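PDB 2P9B: possible prolidase from Bifidobacterium longum NCC2705, which probably hydrolyses carbon-nitrogen bonds other than peptide bonds, as expected of an amidohydrolase-family enzyme. Local coordinates for residues Arg188-Val191 with Ala192-Leu195; Ser225-Gln228 with Met229-Ile232. All coordinates share one frame; numbering follows the deposited sequence.

Contact 1 of 2, residues Arg188-Val191 with Ala192-Leu195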
loop_
_atom_site.group_PDB
_atom_site.type_symbol
_atom_site.label_atom_id
_atom_site.label_comp_id
_atom_site.label_asym_id
_atom_site.label_seq_id
_atom_site.Cartn_x
_atom_site.Cartn_y
_atom_site.Cartn_z
ATOM N N ARG A 188 20.658 13.795 6.725
ATOM C CA ARG A 188 20.564 13.090 7.999
ATOM C C ARG A 188 19.809 13.931 9.019
ATOM O O ARG A 188 19.023 13.412 9.816
ATOM C CB ARG A 188 21.960 12.753 8.537
ATOM C CG ARG A 188 21.950 11.804 9.734
ATOM C CD ARG A 188 23.360 11.493 10.226
ATOM N NE ARG A 188 24.120 10.651 9.302
ATOM C CZ ARG A 188 23.984 9.330 9.194
ATOM N NH1 ARG A 188 23.114 8.677 9.956
ATOM N NH2 ARG A 188 24.730 8.657 8.326
ATOM N N THR A 189 20.046 15.236 8.996
ATOM C CA THR A 189 19.365 16.132 9.925
ATOM C C THR A 189 17.873 16.171 9.613
ATOM O O THR A 189 17.039 16.207 10.515
ATOM C CB THR A 189 19.933 17.563 9.840
ATOM O OG1 THR A 189 21.311 17.552 10.233
ATOM C CG2 THR A 189 19.163 18.501 10.752
ATOM N N ALA A 190 17.539 16.157 8.329
ATOM C CA ALA A 190 16.152 16.204 7.917
ATOM C C ALA A 190 15.388 14.957 8.348
ATOM O O ALA A 190 14.273 15.057 8.863
ATOM C CB ALA A 190 16.065 16.385 6.407
ATOM N N VAL A 191 15.982 13.784 8.151
ATOM C CA VAL A 191 15.312 12.551 8.538
ATOM C C VAL A 191 15.155 12.504 10.062
ATOM O O VAL A 191 14.158 12.000 10.574
ATOM C CB VAL A 191 16.088 11.300 8.031
ATOM C CG1 VAL A 191 17.455 11.223 8.683
ATOM C CG2 VAL A 191 15.284 10.041 8.313
ATOM N N ALA A 192 16.131 13.045 10.784
ATOM C CA ALA A 192 16.064 13.057 12.243
ATOM C C ALA A 192 14.853 13.868 12.699
ATOM O O ALA A 192 14.196 13.528 13.690
ATOM C CB ALA A 192 17.336 13.651 12.826
ATOM N N GLN A 193 14.566 14.945 11.974
ATOM C CA GLN A 193 13.427 15.799 12.294
ATOM C C GLN A 193 12.141 14.990 12.170
ATOM O O GLN A 193 11.251 15.095 13.012
ATOM C CB GLN A 193 13.382 17.008 11.352
ATOM C CG GLN A 193 14.646 17.858 11.406
ATOM C CD GLN A 193 14.577 19.105 10.535
ATOM O OE1 GLN A 193 14.284 19.031 9.342
ATOM N NE2 GLN A 193 14.857 20.259 11.133
ATOM N N ASN A 194 12.046 14.183 11.119
ATOM C CA ASN A 194 10.865 13.358 10.918
ATOM C C ASN A 194 10.750 12.301 12.004
ATOM O O ASN A 194 9.676 12.088 12.551
ATOM C CB ASN A 194 10.902 12.680 9.548
ATOM C CG ASN A 194 10.118 13.445 8.501
ATOM O OD1 ASN A 194 9.553 14.499 8.783
ATOM N ND2 ASN A 194 10.077 12.911 7.285
ATOM N N LEU A 195 11.861 11.643 12.313
ATOM C CA LEU A 195 11.864 10.611 13.343
ATOM C C LEU A 195 11.466 11.204 14.695
ATOM O O LEU A 195 10.648 10.632 15.420
ATOM C CB LEU A 195 13.251 9.965 13.429
ATOM C CG LEU A 195 13.683 9.176 12.187
ATOM C CD1 LEU A 195 15.153 8.797 12.291
ATOM C CD2 LEU A 195 12.816 7.931 12.054
#
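Val191 and Leu195, one helical turn apart, are brought together by their first torsions: Val191 points CG2 away from its own N, trans across the CA-CB bond, while Leu195 turns CG away from its carbonyl carbon (chi1 -66°). The two side chains therefore run side by side and point the same way, with Val191 CG2 4.2 Å from Leu195 CD1, a loose apolar touch. CG of Leu195 also lies 3.3 Å from Val191 O. That oxygen accepts from Leu195 N at 2.9 Å, a nearly straight bond (166°) of the i to i+4 kind that marks an alpha-helix, here in a chain of the TIM-barrel clan. On another flank Gln193 (chi1 -58°) lays its CG 3.0 Å from Thr189 O, and OE1 comes within 3.7 Å of Ala190 CA. Gln193 N donates to Thr189 O and, weakly, to Ala190 O. A flexible polar chain suits this exposed flank, whereas the small Ala190 suits a buried face packed against Met166, Ile177 and Leu179. Buried Asn194 has its amide satisfied at both ends, by Tyr140 through OD1 and Pro164 O through ND2. Arg188 reaches across to helix 226-238, where NH1 makes salt bridges with Asp234 and Glu235. Branched apolar chains suit the face of helix 184-196 where Val191 and Leu195 pack on Glu235 of that helix; strands 166-167 and 177-178 adjoin Ala190.

Contact 2 of 2, residues Ser225-Gln228 with Met229-Ile232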
loop_
_atom_site.group_PDB
_atom_site.type_symbol
_atom_site.label_atom_id
_atom_site.label_comp_id
_atom_site.label_asym_id
_atom_site.label_seq_id
_atom_site.Cartn_x
_atom_site.Cartn_y
_atom_site.Cartn_z
ATOM N N SER A 225 21.550 12.120 -4.574
ATOM C CA SER A 225 22.753 11.300 -4.645
ATOM C C SER A 225 22.672 10.073 -3.746
ATOM O O SER A 225 21.848 10.006 -2.834
ATOM C CB SER A 225 23.970 12.131 -4.240
ATOM O OG SER A 225 23.911 12.461 -2.863
ATOM N N VAL A 226 23.538 9.100 -4.011
ATOM C CA VAL A 226 23.583 7.894 -3.197
ATOM C C VAL A 226 24.003 8.303 -1.789
ATOM O O VAL A 226 23.491 7.776 -0.805
ATOM C CB VAL A 226 24.611 6.876 -3.744
ATOM C CG1 VAL A 226 24.730 5.690 -2.802
ATOM C CG2 VAL A 226 24.190 6.411 -5.124
ATOM N N GLU A 227 24.927 9.256 -1.704
ATOM C CA GLU A 227 25.421 9.731 -0.417
ATOM C C GLU A 227 24.310 10.326 0.439
ATOM O O GLU A 227 24.271 10.117 1.652
ATOM C CB GLU A 227 26.523 10.777 -0.615
ATOM C CG GLU A 227 27.767 10.257 -1.331
ATOM C CD GLU A 227 27.756 10.529 -2.829
ATOM O OE1 GLU A 227 26.820 10.082 -3.524
ATOM O OE2 GLU A 227 28.696 11.196 -3.313
ATOM N N GLN A 228 23.420 11.081 -0.194
ATOM C CA GLN A 228 22.301 11.694 0.516
ATOM C C GLN A 228 21.350 10.630 1.045
ATOM O O GLN A 228 20.957 10.656 2.209
ATOM C CB GLN A 228 21.516 12.618 -0.414
ATOM C CG GLN A 228 22.125 13.983 -0.631
ATOM C CD GLN A 228 21.360 14.774 -1.669
ATOM O OE1 GLN A 228 21.304 14.389 -2.838
ATOM N NE2 GLN A 228 20.754 15.878 -1.247
HETATM N N MSE A 229 20.972 9.698 0.176
HETATM C CA MSE A 229 20.041 8.648 0.566
HETATM C C MSE A 229 20.642 7.625 1.519
HETATM O O MSE A 229 19.921 7.005 2.303
HETATM C CB MSE A 229 19.466 7.948 -0.675
HETATM C CG MSE A 229 18.604 8.867 -1.555
HETATM SE SE MSE A 229 17.631 8.017 -2.967
HETATM C CE MSE A 229 19.053 7.812 -4.197
ATOM N N ARG A 230 21.957 7.436 1.453
ATOM C CA ARG A 230 22.602 6.484 2.343
ATOM C C ARG A 230 22.518 7.031 3.764
ATOM O O ARG A 230 22.334 6.278 4.721
ATOM C CB ARG A 230 24.074 6.270 1.960
ATOM C CG ARG A 230 24.774 5.257 2.858
ATOM C CD ARG A 230 26.275 5.124 2.601
ATOM N NE ARG A 230 26.607 4.460 1.338
ATOM C CZ ARG A 230 26.890 5.094 0.204
ATOM N NH1 ARG A 230 26.885 6.420 0.160
ATOM N NH2 ARG A 230 27.197 4.403 -0.886
ATOM N N ALA A 231 22.645 8.347 3.896
ATOM C CA ALA A 231 22.575 8.985 5.208
ATOM C C ALA A 231 21.153 8.880 5.752
ATOM O O ALA A 231 20.947 8.640 6.942
ATOM C CB ALA A 231 23.001 10.452 5.107
ATOM N N ILE A 232 20.174 9.058 4.870
ATOM C CA ILE A 232 18.768 8.968 5.262
ATOM C C ILE A 232 18.436 7.544 5.700
ATOM O O ILE A 232 17.814 7.335 6.739
ATOM C CB ILE A 232 17.846 9.369 4.092
ATOM C CG1 ILE A 232 18.008 10.864 3.795
ATOM C CG2 ILE A 232 16.393 9.057 4.427
ATOM C CD1 ILE A 232 17.294 11.323 2.532
#
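Ser225 and Gln228 exchange bonds at the start of helix 226-238: Gln228 N donates to Ser225 OG at 3.0 Å, and Ser225 N returns a nearly straight bond (168°) to Gln228 OE1 at 2.9 Å, in the plane of the amide and on a lone pair. Ser225 OG donates to the same OE1 at 3.2 Å, from a position tilted off that plane, so two donors grip one oxygen. This reciprocal pairing is a capping box, with Ser225 as N-cap; a short hydroxyl side chain suits it because OG can reach back to an amide N-H of the first turn. Replacing Gln228 with an alanine removes OE1, and both Ser225 N and Ser225 OG would probably lose that acceptor, leaving only Gln228 N to Ser225 OG of the box. Beyond the cap, Met229 N bonds to Ser225 O, and Arg230 N to Val226 O at 2.8 Å. Arg230 extends from the backbone and bends at chi3 (-71°), bringing NH2 3.4 Å from Val226 CG1; its guanidinium rests obliquely against that methyl at the exposed flank, which suits a long chain with a charged end. Met229, a selenomethionine, sends its flexible chain inward against Ile204 and helix 250-259, and Ile232 meets Ile202 and Ile204 of strand 202-205.

Contacts 1 and 2 each lie within a single helix, 184-196 and 226-238, which are neighbours joined in sequence through strand 202-205; their centres are about 13 Å apart. Both are partly buried, each with an exposed polar flank and a buried one that is mostly apolar but includes one amide, Asn194 or Gln228. Contact 1, within the body of its helix, sends a charged link to the neighbouring helix; contact 2 opens its helix and caps its own end. The helices pack on each other: Arg188 NH1 approaches Ala231 O, and Val191 CG2 approaches Ile232 O. Contact 2 also touches helix 250-259 and strand 202-205, whereas contact 1 adds short strands and loops to helix 226-238.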